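Long-range contacts in glutathione S-transferase, N-terminal domain protein (Pseudomonas putida, PDB 4NAX), which binds oxidized glutathione disulfide and probably acts as a glutathione transferase of the GST superfamily: residues L21-L26 with L43-H48; R11-K16 with Q57-F62. All coordinates share one frame; numbering follows the deposited sequence. Where two conformers were deposited one is given.

Interaction 1 (L21-L26 with L43-H48); sequences LQLYSL and LAYEAH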
loop_
_atom_site.group_PDB
_atom_site.type_symbol
_atom_site.label_atom_id
_atom_site.label_comp_id
_atom_site.label_asym_id
_atom_site.label_seq_id
_atom_site.Cartn_x
_atom_site.Cartn_y
_atom_site.Cartn_z
ATOM N N LEU A 21 -16.099 -14.555 -10.931
ATOM C CA LEU A 21 -15.168 -13.440 -10.797
ATOM C C LEU A 21 -14.210 -13.425 -11.993
ATOM O O LEU A 21 -13.641 -14.462 -12.374
ATOM C CB LEU A 21 -14.416 -13.568 -9.480
ATOM C CG LEU A 21 -13.433 -12.433 -9.172
ATOM C CD1 LEU A 21 -13.347 -12.216 -7.672
ATOM C CD2 LEU A 21 -12.038 -12.693 -9.731
ATOM N N GLN A 22 -14.042 -12.236 -12.560
ATOM C CA GLN A 22 -13.168 -11.990 -13.697
ATOM C C GLN A 22 -11.880 -11.357 -13.197
ATOM O O GLN A 22 -11.909 -10.357 -12.483
ATOM C CB GLN A 22 -13.852 -11.054 -14.708
ATOM C CG GLN A 22 -15.228 -11.535 -15.170
ATOM C CD GLN A 22 -15.155 -12.731 -16.087
ATOM O OE1 GLN A 22 -14.521 -12.673 -17.148
ATOM N NE2 GLN A 22 -15.799 -13.813 -15.708
ATOM N N LEU A 23 -10.758 -11.960 -13.576
ATOM C CA LEU A 23 -9.432 -11.473 -13.233
ATOM C C LEU A 23 -8.722 -10.980 -14.478
ATOM O O LEU A 23 -8.644 -11.701 -15.468
ATOM C CB LEU A 23 -8.599 -12.586 -12.602
ATOM C CG LEU A 23 -7.139 -12.271 -12.321
ATOM C CD1 LEU A 23 -6.972 -11.156 -11.291
ATOM C CD2 LEU A 23 -6.396 -13.522 -11.881
ATOM N N TYR A 24 -8.192 -9.759 -14.424
ATOM C CA TYR A 24 -7.462 -9.150 -15.545
ATOM C C TYR A 24 -6.048 -8.917 -15.049
ATOM O O TYR A 24 -5.820 -8.056 -14.203
ATOM C CB TYR A 24 -8.143 -7.862 -16.006
ATOM C CG TYR A 24 -9.642 -8.024 -16.218
ATOM C CD1 TYR A 24 -10.177 -8.515 -17.413
ATOM C CD2 TYR A 24 -10.531 -7.724 -15.197
ATOM C CE1 TYR A 24 -11.551 -8.669 -17.572
ATOM C CE2 TYR A 24 -11.899 -7.856 -15.364
ATOM C CZ TYR A 24 -12.407 -8.351 -16.538
ATOM O OH TYR A 24 -13.772 -8.468 -16.680
ATOM N N SER A 25 -5.097 -9.731 -15.509
ATOM C CA SER A 25 -3.821 -9.796 -14.851
ATOM C C SER A 25 -2.724 -10.304 -15.782
ATOM O O SER A 25 -2.924 -10.463 -16.986
ATOM C CB SER A 25 -3.960 -10.660 -13.574
ATOM O OG SER A 25 -2.828 -10.544 -12.710
ATOM N N LEU A 26 -1.560 -10.530 -15.190
ATOM C CA LEU A 26 -0.357 -10.992 -15.865
ATOM C C LEU A 26 0.506 -11.614 -14.760
ATOM O O LEU A 26 0.476 -11.107 -13.630
ATOM C CB LEU A 26 0.346 -9.807 -16.525
ATOM C CG LEU A 26 1.509 -10.135 -17.453
ATOM C CD1 LEU A 26 1.016 -10.874 -18.686
ATOM C CD2 LEU A 26 2.207 -8.842 -17.821
ATOM N N LEU A 43 -12.126 -20.125 -4.882
ATOM C CA LEU A 43 -13.199 -19.370 -5.508
ATOM C C LEU A 43 -13.069 -19.494 -7.016
ATOM O O LEU A 43 -11.989 -19.247 -7.586
ATOM C CB LEU A 43 -13.133 -17.898 -5.115
ATOM C CG LEU A 43 -14.180 -16.955 -5.696
ATOM C CD1 LEU A 43 -15.567 -17.301 -5.182
ATOM C CD2 LEU A 43 -13.851 -15.517 -5.328
ATOM N N ALA A 44 -14.166 -19.851 -7.672
ATOM C CA ALA A 44 -14.169 -19.901 -9.134
ATOM C C ALA A 44 -13.772 -18.557 -9.709
ATOM O O ALA A 44 -14.211 -17.528 -9.234
ATOM C CB ALA A 44 -15.547 -20.296 -9.639
ATOM N N TYR A 45 -12.950 -18.563 -10.753
ATOM C CA TYR A 45 -12.599 -17.340 -11.428
ATOM C C TYR A 45 -12.203 -17.609 -12.854
ATOM O O TYR A 45 -11.825 -18.733 -13.204
ATOM C CB TYR A 45 -11.486 -16.598 -10.696
ATOM C CG TYR A 45 -10.105 -17.230 -10.741
ATOM C CD1 TYR A 45 -9.786 -18.340 -9.976
ATOM C CD2 TYR A 45 -9.112 -16.673 -11.513
ATOM C CE1 TYR A 45 -8.516 -18.899 -9.983
ATOM C CE2 TYR A 45 -7.830 -17.186 -11.527
ATOM C CZ TYR A 45 -7.529 -18.310 -10.782
ATOM O OH TYR A 45 -6.229 -18.767 -10.807
ATOM N N GLU A 46 -12.305 -16.562 -13.665
ATOM C CA GLU A 46 -11.966 -16.603 -15.068
ATOM C C GLU A 46 -10.842 -15.606 -15.296
ATOM O O GLU A 46 -11.026 -14.382 -15.206
ATOM C CB GLU A 46 -13.190 -16.242 -15.910
ATOM C CG GLU A 46 -12.930 -16.321 -17.399
ATOM C CD GLU A 46 -14.147 -16.020 -18.253
ATOM O OE1 GLU A 46 -15.276 -15.942 -17.727
ATOM O OE2 GLU A 46 -13.956 -15.874 -19.485
ATOM N N ALA A 47 -9.664 -16.146 -15.581
ATOM C CA ALA A 47 -8.474 -15.342 -15.780
ATOM C C ALA A 47 -8.308 -14.873 -17.223
ATOM O O ALA A 47 -8.526 -15.619 -18.183
ATOM C CB ALA A 47 -7.232 -16.112 -15.337
ATOM N N HIS A 48 -7.894 -13.623 -17.346
ATOM C CA HIS A 48 -7.659 -12.977 -18.617
ATOM C C HIS A 48 -6.289 -12.349 -18.635
ATOM O O HIS A 48 -5.936 -11.587 -17.725
ATOM C CB HIS A 48 -8.691 -11.878 -18.851
ATOM C CG HIS A 48 -10.106 -12.361 -18.854
ATOM N ND1 HIS A 48 -10.682 -13.026 -19.920
ATOM C CD2 HIS A 48 -11.052 -12.308 -17.892
ATOM C CE1 HIS A 48 -11.933 -13.314 -19.633
ATOM N NE2 HIS A 48 -12.172 -12.918 -18.397
HETATM O O HOH W 1 -16.581 -16.389 -8.706
#
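The rings of Y24 and H48 lie side by side with their planes only 14° apart, but they are slid so far that they barely overlap. The nearest atoms are Y24 CE1 and H48 CD2, 3.7 Å apart. At the edge of the H48 ring, near its plane, sit L23 O and Q22 OE1. H48 NE2 donates to Q22 OE1 over 2.7 Å, with OE1 close to the imidazole plane. The amide of Q22 works both ways. Its NE2 donates, within the amide plane, to E46 OE1 at 3.0 Å and meets the carboxylate from above its plane. E46 OE1 also accepts from H17 N, and E46 OE2 from K16 N. A bend at chi2 (-72°) of Q22 brings CD back toward the neighbouring strand. An alanine at Q22 would probably leave H48 NE2 without this acceptor and E46 OE1 without one of its donors.

Strands 21-25 and 45-49 run parallel and are joined through helix 31-41, the beta-alpha-beta unit that begins the thioredoxin-like domain. E46 N donates to L21 O at 2.8 Å, and L23 N to E46 O at 2.9 Å. H48 N and S25 N continue the ladder. L21, L23, Y45 and A47 occupy the other face, toward helix 31-41. There L23 CD2 lies 4.0 Å from Y45 CE2. Y45 OH bonds E39 of that helix.

Interaction 2 (R11-K16 with Q57-F62); sequences RKWPAK and QLSPEF. With GDS (oxidized glutathione disulfide), chain C.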
loop_
_atom_site.group_PDB
_atom_site.type_symbol
_atom_site.label_atom_id
_atom_site.label_comp_id
_atom_site.label_asym_id
_atom_site.label_seq_id
_atom_site.Cartn_x
_atom_site.Cartn_y
_atom_site.Cartn_z
ATOM N N ARG A 11 -15.675 -5.806 -23.175
ATOM C CA ARG A 11 -15.650 -5.755 -24.635
ATOM C C ARG A 11 -14.319 -6.288 -25.148
ATOM O O ARG A 11 -14.253 -6.951 -26.181
ATOM C CB ARG A 11 -15.864 -4.322 -25.140
ATOM C CG ARG A 11 -17.259 -3.791 -24.875
ATOM C CD ARG A 11 -17.370 -2.324 -25.240
ATOM N NE ARG A 11 -18.401 -1.661 -24.446
ATOM C CZ ARG A 11 -18.494 -0.345 -24.258
ATOM N NH1 ARG A 11 -17.591 0.489 -24.775
ATOM N NH2 ARG A 11 -19.494 0.144 -23.530
ATOM N N LYS A 12 -13.256 -6.005 -24.400
ATOM C CA LYS A 12 -11.926 -6.404 -24.805
ATOM C C LYS A 12 -11.547 -7.804 -24.314
ATOM O O LYS A 12 -10.838 -8.532 -25.014
ATOM C CB LYS A 12 -10.923 -5.335 -24.371
ATOM C CG LYS A 12 -9.508 -5.561 -24.846
ATOM C CD LYS A 12 -8.688 -4.313 -24.589
ATOM C CE LYS A 12 -7.240 -4.489 -24.998
ATOM N NZ LYS A 12 -7.080 -4.487 -26.472
ATOM N N TRP A 13 -12.038 -8.179 -23.133
ATOM C CA TRP A 13 -11.871 -9.527 -22.601
ATOM C C TRP A 13 -13.242 -10.092 -22.221
ATOM O O TRP A 13 -13.645 -10.019 -21.073
ATOM C CB TRP A 13 -10.968 -9.506 -21.384
ATOM C CG TRP A 13 -9.549 -9.137 -21.667
ATOM C CD1 TRP A 13 -8.553 -9.960 -22.077
ATOM C CD2 TRP A 13 -8.976 -7.833 -21.569
ATOM N NE1 TRP A 13 -7.386 -9.251 -22.236
ATOM C CE2 TRP A 13 -7.618 -7.944 -21.916
ATOM C CE3 TRP A 13 -9.467 -6.590 -21.185
ATOM C CZ2 TRP A 13 -6.763 -6.855 -21.924
ATOM C CZ3 TRP A 13 -8.608 -5.519 -21.158
ATOM C CH2 TRP A 13 -7.268 -5.654 -21.535
ATOM N N PRO A 14 -13.979 -10.645 -23.205
ATOM C CA PRO A 14 -15.309 -11.153 -22.883
ATOM C C PRO A 14 -15.289 -12.268 -21.847
ATOM O O PRO A 14 -14.369 -13.069 -21.817
ATOM C CB PRO A 14 -15.825 -11.683 -24.227
ATOM C CG PRO A 14 -15.034 -10.971 -25.261
ATOM C CD PRO A 14 -13.699 -10.673 -24.646
ATOM N N ALA A 15 -16.338 -12.323 -21.038
ATOM C CA ALA A 15 -16.510 -13.368 -20.065
ATOM C C ALA A 15 -17.162 -14.597 -20.707
ATOM O O ALA A 15 -18.300 -14.530 -21.173
ATOM C CB ALA A 15 -17.376 -12.870 -18.922
ATOM N N LYS A 16 -16.439 -15.714 -20.732
ATOM C CA LYS A 16 -16.996 -17.031 -21.071
ATOM C C LYS A 16 -17.875 -17.573 -19.950
ATOM O O LYS A 16 -18.772 -18.390 -20.194
ATOM C CB LYS A 16 -15.874 -18.038 -21.381
ATOM C CG LYS A 16 -14.969 -17.593 -22.512
ATOM C CD LYS A 16 -14.025 -18.677 -22.994
ATOM C CE LYS A 16 -13.480 -18.319 -24.376
ATOM N NZ LYS A 16 -14.460 -18.526 -25.481
ATOM N N GLN A 57 -2.819 -2.707 -21.061
ATOM C CA GLN A 57 -3.101 -2.027 -19.804
ATOM C C GLN A 57 -3.317 -0.528 -20.016
ATOM O O GLN A 57 -3.785 0.170 -19.135
ATOM C CB GLN A 57 -1.996 -2.276 -18.756
ATOM C CG GLN A 57 -0.727 -1.442 -18.884
ATOM C CD GLN A 57 0.214 -1.809 -20.020
ATOM O OE1 GLN A 57 -0.115 -2.562 -20.944
ATOM N NE2 GLN A 57 1.408 -1.258 -19.949
ATOM N N LEU A 58 -2.950 -0.045 -21.202
ATOM C CA LEU A 58 -3.189 1.352 -21.566
ATOM C C LEU A 58 -4.456 1.546 -22.415
ATOM O O LEU A 58 -4.784 2.683 -22.791
ATOM C CB LEU A 58 -1.992 1.927 -22.318
ATOM C CG LEU A 58 -0.663 1.875 -21.562
ATOM C CD1 LEU A 58 0.500 2.374 -22.394
ATOM C CD2 LEU A 58 -0.725 2.674 -20.268
ATOM N N SER A 59 -5.161 0.456 -22.719
ATOM C CA SER A 59 -6.386 0.554 -23.504
ATOM C C SER A 59 -7.485 1.275 -22.741
ATOM O O SER A 59 -7.570 1.195 -21.501
ATOM C CB SER A 59 -6.856 -0.828 -23.949
ATOM O OG SER A 59 -7.282 -1.604 -22.837
ATOM N N PRO A 60 -8.380 1.946 -23.477
ATOM C CA PRO A 60 -9.502 2.610 -22.827
ATOM C C PRO A 60 -10.391 1.600 -22.094
ATOM O O PRO A 60 -10.918 1.900 -21.036
ATOM C CB PRO A 60 -10.254 3.330 -23.975
ATOM C CG PRO A 60 -9.492 3.044 -25.221
ATOM C CD PRO A 60 -8.275 2.238 -24.914
ATOM N N GLU A 61 -10.542 0.418 -22.665
ATOM C CA GLU A 61 -11.371 -0.612 -22.052
ATOM C C GLU A 61 -10.767 -1.059 -20.708
ATOM O O GLU A 61 -11.466 -1.162 -19.723
ATOM C CB GLU A 61 -11.533 -1.810 -22.991
ATOM C CG GLU A 61 -12.291 -1.495 -24.280
ATOM C CD GLU A 61 -11.408 -1.032 -25.432
ATOM O OE1 GLU A 61 -10.238 -0.671 -25.213
ATOM O OE2 GLU A 61 -11.915 -1.028 -26.568
ATOM N N PHE A 62 -9.461 -1.298 -20.667
ATOM C CA PHE A 62 -8.827 -1.663 -19.397
ATOM C C PHE A 62 -8.917 -0.544 -18.353
ATOM O O PHE A 62 -9.308 -0.797 -17.218
ATOM C CB PHE A 62 -7.359 -2.076 -19.580
ATOM C CG PHE A 62 -6.734 -2.589 -18.318
ATOM C CD1 PHE A 62 -7.064 -3.828 -17.839
ATOM C CD2 PHE A 62 -5.856 -1.817 -17.579
ATOM C CE1 PHE A 62 -6.531 -4.312 -16.670
ATOM C CE2 PHE A 62 -5.328 -2.280 -16.399
ATOM C CZ PHE A 62 -5.656 -3.542 -15.945
HETATM N N1 GDS C . 6.085 1.505 -15.065
HETATM C CA1 GDS C . 6.883 0.505 -14.358
HETATM C C1 GDS C . 8.313 0.971 -14.193
HETATM O OE1 GDS C . 8.994 0.451 -13.278
HETATM O OE2 GDS C . 8.787 1.844 -14.954
HETATM C CB1 GDS C . 6.853 -0.812 -15.141
HETATM C CG1 GDS C . 7.291 -2.042 -14.334
HETATM C CD1 GDS C . 6.321 -2.345 -13.220
HETATM O O1 GDS C . 5.151 -2.024 -13.308
HETATM N N2 GDS C . 6.841 -2.957 -12.163
HETATM C CA2 GDS C . 6.048 -3.391 -11.031
HETATM C C2 GDS C . 6.453 -2.668 -9.774
HETATM O O2 GDS C . 7.630 -2.416 -9.542
HETATM C CB2 GDS C . 6.220 -4.896 -10.819
HETATM S SG2 GDS C . 5.514 -5.926 -12.099
HETATM N N3 GDS C . 5.477 -2.368 -8.920
HETATM C CA3 GDS C . 5.725 -1.659 -7.675
HETATM C C3 GDS C . 4.783 -2.027 -6.549
HETATM O OE3 GDS C . 4.634 -1.170 -5.652
HETATM O OE4 GDS C . 4.290 -3.160 -6.551
HETATM N N4 GDS C . 2.516 -2.131 -14.778
HETATM C CA4 GDS C . 2.037 -1.613 -16.041
HETATM C C4 GDS C . 2.578 -0.249 -16.373
HETATM O OE5 GDS C . 2.253 0.282 -17.476
HETATM O OE6 GDS C . 3.371 0.285 -15.556
HETATM C C5 GDS C . 1.732 -2.876 -14.009
HETATM O O5 GDS C . 0.571 -3.121 -14.317
HETATM C CA5 GDS C . 2.341 -3.448 -12.747
HETATM N N5 GDS C . 1.391 -3.349 -11.644
HETATM C CB5 GDS C . 2.706 -4.909 -13.015
HETATM S SG5 GDS C . 3.364 -5.794 -11.601
HETATM C CA6 GDS C . -0.292 -1.726 -7.324
HETATM C C6 GDS C . -0.858 -3.049 -6.902
HETATM O OE7 GDS C . -1.745 -3.570 -7.621
HETATM O OE8 GDS C . -0.417 -3.557 -5.845
HETATM N N6 GDS C . 0.077 -0.945 -6.127
HETATM C CB6 GDS C . 0.928 -1.938 -8.222
HETATM C CG6 GDS C . 0.546 -2.629 -9.535
HETATM C CD6 GDS C . 1.683 -2.691 -10.518
HETATM O O6 GDS C . 2.793 -2.206 -10.270
HETATM O O HOH W 2 -8.526 -1.920 -27.192
#
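Helix 60-65 starts beside the glutathione pocket, and the segment 11-16, which leads from the N-terminal helix 9-12 toward the first strand, packs against that start. S59 is the N-cap. Its OG accepts from F62 N at 3.1 Å and is also hydrogen-bonded to D56 O.

K12 and W13 carry the contact from the other segment. K12 CG is anti to the backbone N (chi1 -174°), and the chain runs on extended as far as CE. CD passes 3.5 Å from S59 OG. Nearer the backbone, K12 CB meets E61 CB at 3.8 Å. K12 CG also lies over one face of the W13 indole, toward its rim. The benzo end of that indole points at F62. W13 CZ3 is 4.0 Å from F62 CB, and each group lies at the edge of the other ring. W13 NE1 is hydrogen-bonded to K49 O, on the pyrrole side of the indole, and this probably limits its turning. Both W13 and F62 also touch Y24 of strand 21-25.

Q57 faces the ligand: its NE2 donates to GDS OE5, a carboxylate oxygen, over 3.0 Å in a nearly straight bond (170°).

No direct hydrogen bond joins the two segments. K12 NZ and E61 OE1 have opposite charges but stand 5.1 Å apart, and a water bridges them, accepting from NZ and donating to OE1. The polar link is therefore indirect. K12 NZ is also in a weak, long ion pair with D56, so its charge is probably shared between the two acidic residues rather than paired with E61 alone.

How the interactions relate
The centres of the two interactions are about 12 Å apart, on the same side of the chain's centre. Interaction 1 is nested in the sequence loop that interaction 2 closes: helix 9-12 precedes strand 21-25, and helix 60-65 follows strand 45-49. Interaction 1 joins the edge strand 45-49 to strand 21-25 in the four-stranded mixed sheet. Interaction 2 lies farther from the chain's centre. The segment 11-16 connects them: H48 CE1 packs on P14 O at 3.3 Å, and Q22 OE1 on A15 CB at 3.4 Å. The N-terminal segment is thus laid against both the sheet and the helix that starts close to the glutathione disulfide pocket.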